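PDB 7AJ0: arylsulfatase from Pseudoalteromonas sp. MB47, which probably hydrolyses sulfate esters of the polysaccharide fucoidan in an exo-acting manner, as a calcium-containing sulfatase that assembles into a hexamer. Local coordinates for residues Y186-L190 against I231-I237; Y175-L179 against V243-E247; W434-I439 against F485-Q491. One frame throughout, in Å; residues are numbered along the deposited sequence.

Interaction 1. Residues Y186-L190 against I231-I237; sequences YTQFL and INSIEDI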
loop_
_atom_site.group_PDB
_atom_site.type_symbol
_atom_site.label_atom_id
_atom_site.label_comp_id
_atom_site.label_asym_id
_atom_site.label_seq_id
_atom_site.Cartn_x
_atom_site.Cartn_y
_atom_site.Cartn_z
ATOM N N TYR A 186 -13.888 -28.095 -19.421
ATOM C CA TYR A 186 -14.671 -29.265 -19.051
ATOM C C TYR A 186 -15.146 -29.198 -17.602
ATOM O O TYR A 186 -16.309 -29.503 -17.312
ATOM C CB TYR A 186 -13.847 -30.542 -19.252
ATOM C CG TYR A 186 -13.515 -30.871 -20.689
ATOM C CD1 TYR A 186 -12.430 -30.282 -21.323
ATOM C CD2 TYR A 186 -14.273 -31.788 -21.404
ATOM C CE1 TYR A 186 -12.118 -30.585 -22.631
ATOM C CE2 TYR A 186 -13.968 -32.096 -22.715
ATOM C CZ TYR A 186 -12.889 -31.491 -23.323
ATOM O OH TYR A 186 -12.575 -31.791 -24.629
ATOM N N THR A 187 -14.264 -28.805 -16.680
ATOM C CA THR A 187 -14.558 -28.957 -15.260
ATOM C C THR A 187 -15.583 -27.952 -14.755
ATOM O O THR A 187 -16.235 -28.214 -13.738
ATOM C CB THR A 187 -13.270 -28.839 -14.441
ATOM O OG1 THR A 187 -12.635 -27.584 -14.714
ATOM C CG2 THR A 187 -12.314 -29.975 -14.785
ATOM N N GLN A 188 -15.747 -26.813 -15.433
ATOM C CA GLN A 188 -16.762 -25.855 -15.010
ATOM C C GLN A 188 -18.170 -26.428 -15.123
ATOM O O GLN A 188 -19.095 -25.897 -14.498
ATOM C CB GLN A 188 -16.654 -24.570 -15.832
ATOM C CG GLN A 188 -16.925 -24.751 -17.314
ATOM C CD GLN A 188 -16.730 -23.472 -18.106
ATOM O OE1 GLN A 188 -16.686 -22.378 -17.544
ATOM N NE2 GLN A 188 -16.607 -23.606 -19.420
ATOM N N PHE A 189 -18.353 -27.497 -15.898
ATOM C CA PHE A 189 -19.644 -28.155 -16.033
ATOM C C PHE A 189 -19.729 -29.448 -15.229
ATOM O O PHE A 189 -20.696 -30.199 -15.387
ATOM C CB PHE A 189 -19.937 -28.444 -17.510
ATOM C CG PHE A 189 -20.090 -27.209 -18.351
ATOM C CD1 PHE A 189 -21.232 -26.433 -18.262
ATOM C CD2 PHE A 189 -19.093 -26.828 -19.233
ATOM C CE1 PHE A 189 -21.376 -25.295 -19.035
ATOM C CE2 PHE A 189 -19.231 -25.690 -20.007
ATOM C CZ PHE A 189 -20.372 -24.925 -19.909
ATOM N N LEU A 190 -18.751 -29.716 -14.367
ATOM C CA LEU A 190 -18.708 -30.941 -13.579
ATOM C C LEU A 190 -18.714 -30.699 -12.079
ATOM O O LEU A 190 -19.342 -31.460 -11.339
ATOM C CB LEU A 190 -17.457 -31.754 -13.945
ATOM C CG LEU A 190 -17.316 -32.172 -15.409
ATOM C CD1 LEU A 190 -15.982 -32.881 -15.632
ATOM C CD2 LEU A 190 -18.480 -33.054 -15.830
ATOM N N ILE A 231 -16.600 -37.107 -21.907
ATOM C CA ILE A 231 -16.359 -36.632 -20.552
ATOM C C ILE A 231 -17.675 -36.073 -20.035
ATOM O O ILE A 231 -18.125 -35.011 -20.483
ATOM C CB ILE A 231 -15.239 -35.583 -20.492
ATOM C CG1 ILE A 231 -13.902 -36.254 -20.830
ATOM C CG2 ILE A 231 -15.195 -34.937 -19.118
ATOM C CD1 ILE A 231 -12.773 -35.299 -21.119
ATOM N N ASN A 232 -18.303 -36.798 -19.104
ATOM C CA ASN A 232 -19.575 -36.397 -18.522
ATOM C C ASN A 232 -19.559 -36.460 -16.999
ATOM O O ASN A 232 -20.609 -36.271 -16.372
ATOM C CB ASN A 232 -20.712 -37.275 -19.060
ATOM C CG ASN A 232 -20.857 -37.182 -20.567
ATOM O OD1 ASN A 232 -20.668 -38.167 -21.281
ATOM N ND2 ASN A 232 -21.199 -35.994 -21.057
ATOM N N SER A 233 -18.404 -36.717 -16.388
ATOM C CA SER A 233 -18.328 -36.835 -14.941
ATOM C C SER A 233 -16.886 -36.646 -14.496
ATOM O O SER A 233 -15.954 -36.724 -15.301
ATOM C CB SER A 233 -18.851 -38.193 -14.465
ATOM O OG SER A 233 -17.984 -39.229 -14.890
ATOM N N ILE A 234 -16.722 -36.398 -13.193
ATOM C CA ILE A 234 -15.384 -36.298 -12.618
ATOM C C ILE A 234 -14.625 -37.605 -12.811
ATOM O O ILE A 234 -13.411 -37.607 -13.048
ATOM C CB ILE A 234 -15.469 -35.913 -11.128
ATOM C CG1 ILE A 234 -15.785 -34.423 -10.974
ATOM C CG2 ILE A 234 -14.169 -36.265 -10.408
ATOM C CD1 ILE A 234 -17.258 -34.088 -11.075
ATOM N N GLU A 235 -15.323 -38.737 -12.703
ATOM C CA GLU A 235 -14.669 -40.022 -12.920
ATOM C C GLU A 235 -14.073 -40.100 -14.320
ATOM O O GLU A 235 -12.930 -40.543 -14.492
ATOM C CB GLU A 235 -15.662 -41.164 -12.695
ATOM C CG GLU A 235 -15.063 -42.556 -12.868
ATOM C CD GLU A 235 -16.089 -43.666 -12.695
ATOM O OE1 GLU A 235 -17.204 -43.380 -12.209
ATOM O OE2 GLU A 235 -15.778 -44.825 -13.046
ATOM N N ASP A 236 -14.829 -39.664 -15.331
ATOM C CA ASP A 236 -14.323 -39.682 -16.699
ATOM C C ASP A 236 -13.085 -38.804 -16.839
ATOM O O ASP A 236 -12.044 -39.252 -17.330
ATOM C CB ASP A 236 -15.409 -39.216 -17.671
ATOM C CG ASP A 236 -16.601 -40.150 -17.711
ATOM O OD1 ASP A 236 -16.423 -41.359 -17.447
ATOM O OD2 ASP A 236 -17.717 -39.672 -18.010
ATOM N N ILE A 237 -13.183 -37.543 -16.410
ATOM C CA ILE A 237 -12.084 -36.611 -16.625
ATOM C C ILE A 237 -10.874 -36.955 -15.768
ATOM O O ILE A 237 -9.763 -36.506 -16.068
ATOM C CB ILE A 237 -12.538 -35.164 -16.356
ATOM C CG1 ILE A 237 -11.595 -34.182 -17.059
ATOM C CG2 ILE A 237 -12.576 -34.870 -14.861
ATOM C CD1 ILE A 237 -12.098 -32.760 -17.086
HETATM O O HOH W 1 -17.773 -31.741 -19.463
#
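Residues 186-190 lie on and beyond helix 183-187, with i to i+3 backbone bonds Phe189 N to Tyr186 O (3.2 Å) and Leu190 N to Thr187 O (3.0 Å). Facing them, residues 231-237 leave strand 226-230 and enter helix 234-238. The backbones approach to 6.1 Å between the CA atoms of Leu190 and Ser233, and to 7.7 Å between those of Tyr186 and Ile231. Ser233 is the N-cap of the second helix: its OG accepts from Asp236 N (3.2 Å), while Asp236 OD2 accepts from Asn232 N at 3.1 Å, tying the residue before the N-cap to the first turn. Apolar contacts join this connection to the chain leaving helix 183-187. Leu190 has the largest covered area, 106 Å²: its CD2 lies 3.7 Å from Ser233 N, its CD1 4.0 Å from Ile237 CG2, and its CB 3.7 Å from Ile234 CD1. Ile237 CD1 reaches both Tyr186 CB and Thr187 CG2 at 3.6 Å, and Tyr186 CE2 meets Ile231 CD1 at 3.8 Å. The polar ends of Tyr186 and Thr187 turn elsewhere, to Gly215 O and Asp274. A water links Tyr186 O and Ile231 O by two weak bonds of 3.4 Å.

Interaction 2. Residues Y175-L179 against V243-E247; sequences YFYGL and VLRDE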
loop_
_atom_site.group_PDB
_atom_site.type_symbol
_atom_site.label_atom_id
_atom_site.label_comp_id
_atom_site.label_asym_id
_atom_site.label_seq_id
_atom_site.Cartn_x
_atom_site.Cartn_y
_atom_site.Cartn_z
ATOM N N TYR A 175 -1.907 -36.876 -36.965
ATOM C CA TYR A 175 -2.816 -37.438 -35.977
ATOM C C TYR A 175 -3.017 -36.450 -34.842
ATOM O O TYR A 175 -2.049 -35.870 -34.343
ATOM C CB TYR A 175 -2.266 -38.767 -35.436
ATOM C CG TYR A 175 -3.204 -39.502 -34.509
ATOM C CD1 TYR A 175 -4.447 -39.929 -34.951
ATOM C CD2 TYR A 175 -2.842 -39.786 -33.199
ATOM C CE1 TYR A 175 -5.309 -40.606 -34.113
ATOM C CE2 TYR A 175 -3.697 -40.466 -32.354
ATOM C CZ TYR A 175 -4.928 -40.873 -32.818
ATOM O OH TYR A 175 -5.789 -41.548 -31.987
ATOM N N PHE A 176 -4.275 -36.259 -34.445
ATOM C CA PHE A 176 -4.612 -35.488 -33.259
ATOM C C PHE A 176 -5.493 -36.323 -32.342
ATOM O O PHE A 176 -6.372 -37.058 -32.805
ATOM C CB PHE A 176 -5.341 -34.186 -33.594
ATOM C CG PHE A 176 -5.927 -33.499 -32.389
ATOM C CD1 PHE A 176 -5.112 -33.099 -31.342
ATOM C CD2 PHE A 176 -7.287 -33.256 -32.300
ATOM C CE1 PHE A 176 -5.640 -32.469 -30.232
ATOM C CE2 PHE A 176 -7.821 -32.626 -31.190
ATOM C CZ PHE A 176 -6.994 -32.233 -30.155
ATOM N N TYR A 177 -5.255 -36.200 -31.039
ATOM C CA TYR A 177 -6.098 -36.850 -30.042
ATOM C C TYR A 177 -5.958 -36.053 -28.753
ATOM O O TYR A 177 -4.905 -36.108 -28.111
ATOM C CB TYR A 177 -5.688 -38.305 -29.834
ATOM C CG TYR A 177 -6.631 -39.074 -28.933
ATOM C CD1 TYR A 177 -6.701 -38.802 -27.574
ATOM C CD2 TYR A 177 -7.452 -40.072 -29.442
ATOM C CE1 TYR A 177 -7.563 -39.494 -26.749
ATOM C CE2 TYR A 177 -8.318 -40.773 -28.621
ATOM C CZ TYR A 177 -8.366 -40.480 -27.277
ATOM O OH TYR A 177 -9.220 -41.167 -26.450
ATOM N N GLY A 178 -6.999 -35.324 -28.376
ATOM C CA GLY A 178 -6.943 -34.617 -27.105
ATOM C C GLY A 178 -8.006 -33.535 -27.015
ATOM O O GLY A 178 -9.071 -33.639 -27.626
ATOM N N LEU A 179 -7.683 -32.503 -26.239
ATOM C CA LEU A 179 -8.640 -31.461 -25.904
ATOM C C LEU A 179 -8.569 -30.335 -26.924
ATOM O O LEU A 179 -7.514 -29.700 -27.052
ATOM C CB LEU A 179 -8.358 -30.902 -24.519
ATOM C CG LEU A 179 -8.291 -31.847 -23.323
ATOM C CD1 LEU A 179 -7.013 -32.665 -23.310
ATOM C CD2 LEU A 179 -8.424 -31.042 -22.029
ATOM N N VAL A 243 -5.601 -41.715 -20.525
ATOM C CA VAL A 243 -6.035 -41.980 -21.892
ATOM C C VAL A 243 -5.056 -41.378 -22.888
ATOM O O VAL A 243 -4.721 -42.002 -23.903
ATOM C CB VAL A 243 -7.462 -41.441 -22.106
ATOM C CG1 VAL A 243 -7.856 -41.539 -23.570
ATOM C CG2 VAL A 243 -8.440 -42.197 -21.227
ATOM N N LEU A 244 -4.585 -40.158 -22.622
ATOM C CA LEU A 244 -3.593 -39.544 -23.498
ATOM C C LEU A 244 -2.306 -40.357 -23.513
ATOM O O LEU A 244 -1.705 -40.568 -24.571
ATOM C CB LEU A 244 -3.314 -38.111 -23.052
ATOM C CG LEU A 244 -4.495 -37.143 -23.114
ATOM C CD1 LEU A 244 -4.137 -35.825 -22.445
ATOM C CD2 LEU A 244 -4.924 -36.910 -24.550
ATOM N N ARG A 245 -1.865 -40.814 -22.341
ATOM C CA ARG A 245 -0.683 -41.668 -22.272
ATOM C C ARG A 245 -0.857 -42.897 -23.154
ATOM O O ARG A 245 0.038 -43.251 -23.930
ATOM C CB ARG A 245 -0.424 -42.069 -20.818
ATOM C CG ARG A 245 0.843 -42.878 -20.571
ATOM C CD ARG A 245 0.654 -44.379 -20.794
ATOM N NE ARG A 245 -0.646 -44.867 -20.341
ATOM C CZ ARG A 245 -1.013 -44.975 -19.069
ATOM N NH1 ARG A 245 -0.182 -44.623 -18.099
ATOM N NH2 ARG A 245 -2.221 -45.430 -18.768
ATOM N N ASP A 246 -2.018 -43.549 -23.064
ATOM C CA ASP A 246 -2.269 -44.728 -23.886
ATOM C C ASP A 246 -2.160 -44.403 -25.370
ATOM O O ASP A 246 -1.608 -45.190 -26.147
ATOM C CB ASP A 246 -3.651 -45.304 -23.571
ATOM C CG ASP A 246 -3.727 -45.934 -22.191
ATOM O OD1 ASP A 246 -2.666 -46.296 -21.638
ATOM O OD2 ASP A 246 -4.851 -46.079 -21.664
ATOM N N GLU A 247 -2.682 -43.246 -25.786
ATOM C CA GLU A 247 -2.674 -42.904 -27.205
ATOM C C GLU A 247 -1.265 -42.590 -27.696
ATOM O O GLU A 247 -0.906 -42.939 -28.826
ATOM C CB GLU A 247 -3.612 -41.727 -27.467
ATOM C CG GLU A 247 -5.088 -42.094 -27.427
ATOM C CD GLU A 247 -5.501 -42.994 -28.580
ATOM O OE1 GLU A 247 -4.871 -42.917 -29.658
ATOM O OE2 GLU A 247 -6.456 -43.781 -28.407
#
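Val243 opens the helical segment with its CG1 3.2 Å from Tyr177 OH and 3.8 Å from Tyr177 CE1, so it borders the outer end of that ring. Leu244 follows, and its CA lies 7.0 Å from the CA of Gly178, the nearest CA pair of the two segments. From there its CD2 reaches the edge of the Tyr177 ring (4.0 Å from CD1), Tyr177 O (3.7 Å) and Gly178 CA (4.0 Å), while its CD1 is 4.4 Å from Leu179 CD1. The chain turns a corner at Gly178, whose phi/psi of 163/-151° would jam a CB against the preceding carbonyl. Arg245 and Asp246 make no contact with residues 175-179 and pair with each other in a salt bridge (Arg245 NE to Asp246 OD1, 2.8 Å); Arg245 also has Glu304 as a partner. One turn on from Val243, whose O accepts from Glu247 N at 3.0 Å, Glu247 returns to the strand. Its CG sits 3.4 Å from the Tyr177 ring centroid and 1° off the normal, a CH-pi contact, and its OE1 accepts from Tyr175 OH at 2.9 Å. Strand 175-177 and helix 243-247 run nearly antiparallel, at 162° with axes 10.3 Å apart: a helix packed on the main mixed sheet of the alkaline phosphatase-like sulfatase fold, in which this strand pairs with 151-155 and 215-220. One glutamate thus joins the layers twice: CG and CD lie over the Tyr177 face, with OE2 3.5 Å from Tyr177 CE2, while OE1 gives its charge a hydrogen-bond donor within a largely apolar interface.

Interaction 3. Residues W434-I439 against F485-Q491; sequences WLDYKI and FEWGMPQ
Build residues 434-439 around a two-residue beta hairpin: a type II' turn from Trp434 to Tyr437 joins strands 428-434 and 437-440, with Leu435 at phi/psi 61/-125° and Asp436 at -111/28°, closed by Trp434 N to Tyr437 O and Tyr437 N to Trp434 O, both 3.0 Å. In residues 485-491, Phe485 O accepts from Met489 N (2.8 Å) and Gly488 N (3.2 Å), leading into helix 489-505. CA-CA distances are 9.0 Å for Tyr437-Phe485, 8.7 Å for Ile439-Met489 and 9.3 Å for Trp434-Gln491, and large side chains fill the gap. Set Tyr437 to chi1 m (-58°) and chi2 -89°, and Phe485 to chi1 t (-158°) and chi2 54°; their rings form an offset stack, centroids 4.5 Å apart and planes at 25°, with Tyr437 CG 3.6 Å from Phe485 CE1. Trp487, chi1 p (55°) and chi2 -97°, turns its indole edge to the Tyr437 face in an offset edge-to-face pair (centroids 5.7 Å, planes at 83°). Trp434, chi1 t (168°) and chi2 50°, puts CZ3 3.7 Å from Phe485 CZ and 3.6 Å from Gly488 O. Gln491, chi1 t and chi2 p, lays CG over the Trp434 six-membered ring, a CH-pi contact 4.0 Å from the centroid and 25° off the normal. Ile439, chi1 m, brings CG1 to 4.3 Å from Phe485 CE2. Tyr437 OH hydrogen-bonds to Asp197 of a neighbouring subunit. Tyr437, Phe485 and Trp487 form an aromatic cluster, part of a subunit interface, between helix 489-505 and the four-stranded antiparallel sheet, as in the small C-terminal subdomain of sulfatases.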
loop_
_atom_site.group_PDB
_atom_site.type_symbol
_atom_site.label_atom_id
_atom_site.label_comp_id
_atom_site.label_asym_id
_atom_site.label_seq_id
_atom_site.Cartn_x
_atom_site.Cartn_y
_atom_site.Cartn_z
ATOM N N TRP A 434 18.172 -9.466 -22.301
ATOM C CA TRP A 434 19.423 -9.441 -23.052
ATOM C C TRP A 434 20.545 -9.698 -22.061
ATOM O O TRP A 434 20.663 -8.988 -21.057
ATOM C CB TRP A 434 19.596 -8.106 -23.769
ATOM C CG TRP A 434 20.962 -7.885 -24.313
ATOM C CD1 TRP A 434 21.682 -8.740 -25.092
ATOM C CD2 TRP A 434 21.774 -6.722 -24.133
ATOM N NE1 TRP A 434 22.898 -8.186 -25.399
ATOM C CE2 TRP A 434 22.981 -6.946 -24.824
ATOM C CE3 TRP A 434 21.601 -5.514 -23.452
ATOM C CZ2 TRP A 434 24.007 -6.008 -24.854
ATOM C CZ3 TRP A 434 22.621 -4.585 -23.483
ATOM C CH2 TRP A 434 23.810 -4.836 -24.180
ATOM N N LEU A 435 21.361 -10.711 -22.337
ATOM C CA LEU A 435 22.381 -11.177 -21.394
ATOM C C LEU A 435 21.616 -11.621 -20.149
ATOM O O LEU A 435 20.695 -12.445 -20.264
ATOM C CB LEU A 435 23.427 -10.095 -21.177
ATOM C CG LEU A 435 24.150 -9.596 -22.430
ATOM C CD1 LEU A 435 24.911 -8.302 -22.150
ATOM C CD2 LEU A 435 25.092 -10.668 -22.964
ATOM N N ASP A 436 21.933 -11.105 -18.966
ATOM C CA ASP A 436 21.210 -11.429 -17.744
ATOM C C ASP A 436 20.426 -10.227 -17.227
ATOM O O ASP A 436 20.179 -10.107 -16.026
ATOM C CB ASP A 436 22.185 -11.947 -16.688
ATOM C CG ASP A 436 22.961 -13.169 -17.161
ATOM O OD1 ASP A 436 22.366 -14.028 -17.850
ATOM O OD2 ASP A 436 24.166 -13.270 -16.852
ATOM N N TYR A 437 20.017 -9.340 -18.133
ATOM C CA TYR A 437 19.313 -8.112 -17.785
ATOM C C TYR A 437 17.893 -8.159 -18.327
ATOM O O TYR A 437 17.680 -8.436 -19.512
ATOM C CB TYR A 437 20.054 -6.891 -18.333
ATOM C CG TYR A 437 21.479 -6.795 -17.836
ATOM C CD1 TYR A 437 21.777 -6.132 -16.652
ATOM C CD2 TYR A 437 22.522 -7.381 -18.538
ATOM C CE1 TYR A 437 23.074 -6.051 -16.189
ATOM C CE2 TYR A 437 23.821 -7.302 -18.083
ATOM C CZ TYR A 437 24.091 -6.635 -16.909
ATOM O OH TYR A 437 25.387 -6.559 -16.450
ATOM N N LYS A 438 16.928 -7.892 -17.453
ATOM C CA LYS A 438 15.508 -7.876 -17.785
ATOM C C LYS A 438 15.042 -6.427 -17.808
ATOM O O LYS A 438 15.090 -5.743 -16.781
ATOM C CB LYS A 438 14.721 -8.695 -16.762
ATOM C CG LYS A 438 13.212 -8.640 -16.907
ATOM C CD LYS A 438 12.726 -9.460 -18.084
ATOM C CE LYS A 438 11.211 -9.569 -18.076
ATOM N NZ LYS A 438 10.687 -10.270 -16.867
ATOM N N ILE A 439 14.600 -5.960 -18.974
ATOM C CA ILE A 439 14.183 -4.574 -19.166
ATOM C C ILE A 439 12.683 -4.560 -19.429
ATOM O O ILE A 439 12.205 -5.207 -20.370
ATOM C CB ILE A 439 14.946 -3.908 -20.320
ATOM C CG1 ILE A 439 16.456 -4.032 -20.114
ATOM C CG2 ILE A 439 14.560 -2.441 -20.441
ATOM C CD1 ILE A 439 17.070 -5.210 -20.832
ATOM N N PHE A 485 23.374 0.508 -15.515
ATOM C CA PHE A 485 23.158 -0.019 -16.857
ATOM C C PHE A 485 23.148 1.093 -17.898
ATOM O O PHE A 485 22.502 0.962 -18.943
ATOM C CB PHE A 485 21.843 -0.811 -16.901
ATOM C CG PHE A 485 21.753 -1.803 -18.028
ATOM C CD1 PHE A 485 22.736 -2.760 -18.210
ATOM C CD2 PHE A 485 20.667 -1.795 -18.887
ATOM C CE1 PHE A 485 22.648 -3.675 -19.240
ATOM C CE2 PHE A 485 20.572 -2.711 -19.918
ATOM C CZ PHE A 485 21.563 -3.651 -20.094
ATOM N N GLU A 486 23.860 2.192 -17.636
ATOM C CA GLU A 486 23.936 3.262 -18.624
ATOM C C GLU A 486 24.657 2.796 -19.883
ATOM O O GLU A 486 24.300 3.196 -20.997
ATOM C CB GLU A 486 24.641 4.485 -18.038
ATOM C CG GLU A 486 23.799 5.286 -17.062
ATOM C CD GLU A 486 24.401 6.648 -16.752
ATOM O OE1 GLU A 486 25.479 6.969 -17.299
ATOM O OE2 GLU A 486 23.792 7.401 -15.963
ATOM N N TRP A 487 25.682 1.953 -19.725
ATOM C CA TRP A 487 26.399 1.442 -20.887
ATOM C C TRP A 487 25.512 0.554 -21.753
ATOM O O TRP A 487 25.729 0.463 -22.967
ATOM C CB TRP A 487 27.640 0.665 -20.440
ATOM C CG TRP A 487 27.338 -0.442 -19.479
ATOM C CD1 TRP A 487 27.432 -0.394 -18.119
ATOM C CD2 TRP A 487 26.883 -1.760 -19.804
ATOM N NE1 TRP A 487 27.066 -1.601 -17.576
ATOM C CE2 TRP A 487 26.723 -2.457 -18.589
ATOM C CE3 TRP A 487 26.595 -2.418 -21.003
ATOM C CZ2 TRP A 487 26.290 -3.778 -18.539
ATOM C CZ3 TRP A 487 26.164 -3.730 -20.950
ATOM C CH2 TRP A 487 26.017 -4.397 -19.726
ATOM N N GLY A 488 24.515 -0.095 -21.158
ATOM C CA GLY A 488 23.710 -1.060 -21.880
ATOM C C GLY A 488 22.322 -0.584 -22.256
ATOM O O GLY A 488 21.710 -1.127 -23.181
ATOM N N MET A 489 21.812 0.426 -21.554
ATOM C CA MET A 489 20.446 0.867 -21.806
ATOM C C MET A 489 20.214 1.307 -23.246
ATOM O O MET A 489 19.167 0.943 -23.811
ATOM C CB MET A 489 20.077 1.997 -20.838
ATOM C CG MET A 489 18.586 2.290 -20.772
ATOM S SD MET A 489 17.614 0.900 -20.144
ATOM C CE MET A 489 16.956 1.608 -18.631
ATOM N N PRO A 490 21.098 2.078 -23.887
ATOM C CA PRO A 490 20.855 2.413 -25.301
ATOM C C PRO A 490 20.800 1.193 -26.204
ATOM O O PRO A 490 20.071 1.210 -27.204
ATOM C CB PRO A 490 22.026 3.343 -25.660
ATOM C CG PRO A 490 23.021 3.195 -24.556
ATOM C CD PRO A 490 22.244 2.819 -23.330
ATOM N N GLN A 491 21.542 0.129 -25.885
ATOM C CA GLN A 491 21.470 -1.080 -26.700
ATOM C C GLN A 491 20.144 -1.802 -26.493
ATOM O O GLN A 491 19.571 -2.342 -27.445
ATOM C CB GLN A 491 22.641 -2.007 -26.381
ATOM C CG GLN A 491 22.694 -3.251 -27.259
ATOM C CD GLN A 491 22.813 -2.920 -28.736
ATOM O OE1 GLN A 491 23.556 -2.017 -29.121
ATOM N NE2 GLN A 491 22.068 -3.639 -29.569
#

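Following the chain from the N terminus, strand 175-177 opens interaction 2 and helix 183-187 soon opens interaction 1. Interaction 1 closes first, at 231-237, and interaction 2 closes at 243-247, so the first loop is nested inside the second. Their centres are 17 Å apart, and they touch where Tyr186 CE1 packs on Leu179 CD2 at 3.8 Å. Interaction 2 sets helix 240-258 against strand 175-177 of the mixed sheet; interaction 1 joins helix 183-187 and the residues after it to the start of helix 234-238. Interaction 3, in series, opens at 434-439 and closes at 485-491 around 45 residues. It lies on the opposite side of the chain's centre, nearest atoms about 29 Å from either of the others.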